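PDB 6Q2F: glycoside hydrolase family protein from Novosphingobium sp. PP1Y, which probably cleaves terminal alpha-L-rhamnose from rhamnosylated compounds, as a sodium-containing alpha-L-rhamnosidase of a glycoside hydrolase family. Local coordinates for residues R524-A528 and R529-P533. Numbering follows the deposited sequence.
Sequences RGYDA and RPWLP
R529 runs its side chain alongside the carboxylate of D527, two residues earlier, and gives a compact example of one acidic group serving both backbone and side chain. Its CB lies 3.3 Å from D527 OD1, CG passes the same oxygen, and CD stays 3.5 Å from OD1. Bends at chi2 and chi3 then turn the chain so that NE pairs with D414, CZ lies 3.8 Å from D527 OD2, and NH1 forms a salt bridge to D527 OD2 at a short 2.5 Å, weak as a hydrogen bond because its N-H points well off line. Carboxylate and guanidinium are nearly coplanar, 11° apart. A chi1 of -170° carries the D527 carboxylate away from its own N, and OD1 accepts R529 N at 2.9 Å in an almost straight bond that arrives from above the carboxylate plane. Beyond this pair, Y526 directs its ring edge at the five-membered ring of W531, an offset edge-to-face stack with planes at 84°; the Y526 hydroxyl bonds D552 of helix 543-575. A water donates to D527 O and weakly bridges to W531 NE1. Next, A528 O accepts W531 N at 2.9 Å. The chain leaving helix 516-524 is thus shaped by an Asx turn at D527 leading directly into a beta turn, A528-W531.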
loop_
_atom_site.group_PDB
_atom_site.type_symbol
_atom_site.label_atom_id
_atom_site.label_comp_id
_atom_site.label_asym_id
_atom_site.label_seq_id
_atom_site.Cartn_x
_atom_site.Cartn_y
_atom_site.Cartn_z
ATOM N N ARG A 524 3.046 -11.481 25.149
ATOM C CA ARG A 524 4.428 -11.152 25.486
ATOM C C ARG A 524 4.970 -11.970 26.650
ATOM O O ARG A 524 6.186 -11.965 26.879
ATOM C CB ARG A 524 4.557 -9.662 25.825
ATOM C CG ARG A 524 3.888 -8.713 24.798
ATOM C CD ARG A 524 4.803 -8.449 23.618
ATOM N NE ARG A 524 4.843 -9.551 22.658
ATOM C CZ ARG A 524 3.998 -9.666 21.634
ATOM N NH1 ARG A 524 3.040 -8.753 21.469
ATOM N NH2 ARG A 524 4.104 -10.686 20.778
ATOM N N GLY A 525 4.108 -12.628 27.417
ATOM C CA GLY A 525 4.557 -13.498 28.486
ATOM C C GLY A 525 4.861 -12.841 29.813
ATOM O O GLY A 525 5.435 -13.507 30.677
ATOM N N TYR A 526 4.541 -11.559 30.004
ATOM C CA TYR A 526 4.743 -10.932 31.306
ATOM C C TYR A 526 3.689 -9.852 31.530
ATOM O O TYR A 526 3.018 -9.407 30.598
ATOM C CB TYR A 526 6.158 -10.336 31.462
ATOM C CG TYR A 526 6.526 -9.166 30.535
ATOM C CD1 TYR A 526 6.924 -9.388 29.221
ATOM C CD2 TYR A 526 6.519 -7.844 31.000
ATOM C CE1 TYR A 526 7.279 -8.322 28.373
ATOM C CE2 TYR A 526 6.880 -6.767 30.160
ATOM C CZ TYR A 526 7.255 -7.021 28.858
ATOM O OH TYR A 526 7.613 -5.959 28.037
ATOM N N ASP A 527 3.561 -9.445 32.792
ATOM C CA ASP A 527 2.544 -8.493 33.235
ATOM C C ASP A 527 2.944 -7.065 32.858
ATOM O O ASP A 527 3.991 -6.574 33.286
ATOM C CB ASP A 527 2.379 -8.636 34.749
ATOM C CG ASP A 527 1.180 -7.874 35.295
ATOM O OD1 ASP A 527 0.556 -7.076 34.560
ATOM O OD2 ASP A 527 0.869 -8.076 36.490
ATOM N N ALA A 528 2.110 -6.385 32.069
ATOM C CA ALA A 528 2.418 -5.007 31.689
ATOM C C ALA A 528 2.162 -3.994 32.804
ATOM O O ALA A 528 2.686 -2.878 32.724
ATOM C CB ALA A 528 1.616 -4.595 30.450
ATOM N N ARG A 529 1.415 -4.355 33.852
ATOM C CA ARG A 529 0.983 -3.371 34.849
ATOM C C ARG A 529 2.120 -2.565 35.467
ATOM O O ARG A 529 1.995 -1.331 35.543
ATOM C CB ARG A 529 0.147 -4.062 35.935
ATOM C CG ARG A 529 -1.340 -4.032 35.607
ATOM C CD ARG A 529 -2.054 -5.331 35.996
ATOM N NE ARG A 529 -2.410 -5.388 37.406
ATOM C CZ ARG A 529 -1.911 -6.268 38.274
ATOM N NH1 ARG A 529 -1.030 -7.176 37.870
ATOM N NH2 ARG A 529 -2.301 -6.241 39.546
ATOM N N PRO A 530 3.232 -3.159 35.911
ATOM C CA PRO A 530 4.292 -2.332 36.509
ATOM C C PRO A 530 4.938 -1.384 35.515
ATOM O O PRO A 530 5.581 -0.406 35.933
ATOM C CB PRO A 530 5.299 -3.368 37.031
ATOM C CG PRO A 530 4.531 -4.642 37.142
ATOM C CD PRO A 530 3.574 -4.589 35.976
ATOM N N TRP A 531 4.776 -1.636 34.217
ATOM C CA TRP A 531 5.414 -0.847 33.175
ATOM C C TRP A 531 4.510 0.226 32.585
ATOM O O TRP A 531 5.018 1.148 31.932
ATOM C CB TRP A 531 5.916 -1.775 32.066
ATOM C CG TRP A 531 6.889 -2.775 32.598
ATOM C CD1 TRP A 531 6.605 -4.031 33.063
ATOM C CD2 TRP A 531 8.306 -2.601 32.745
ATOM N NE1 TRP A 531 7.759 -4.652 33.481
ATOM C CE2 TRP A 531 8.816 -3.796 33.302
ATOM C CE3 TRP A 531 9.193 -1.556 32.450
ATOM C CZ2 TRP A 531 10.174 -3.975 33.573
ATOM C CZ3 TRP A 531 10.542 -1.733 32.714
ATOM C CH2 TRP A 531 11.019 -2.933 33.278
ATOM N N LEU A 532 3.200 0.157 32.828
ATOM C CA LEU A 532 2.285 1.165 32.295
ATOM C C LEU A 532 2.745 2.606 32.501
ATOM O O LEU A 532 2.508 3.421 31.594
ATOM C CB LEU A 532 0.885 0.976 32.896
ATOM C CG LEU A 532 0.228 -0.369 32.584
ATOM C CD1 LEU A 532 -1.166 -0.433 33.170
ATOM C CD2 LEU A 532 0.190 -0.621 31.087
ATOM N N PRO A 533 3.391 2.993 33.616
ATOM C CA PRO A 533 3.788 4.406 33.750
ATOM C C PRO A 533 4.685 4.893 32.632
ATOM O O PRO A 533 4.691 6.096 32.342
ATOM C CB PRO A 533 4.499 4.437 35.109
ATOM C CG PRO A 533 3.867 3.340 35.873
ATOM C CD PRO A 533 3.663 2.251 34.864
HETATM O O HOH W 1 6.189 -7.486 34.788
#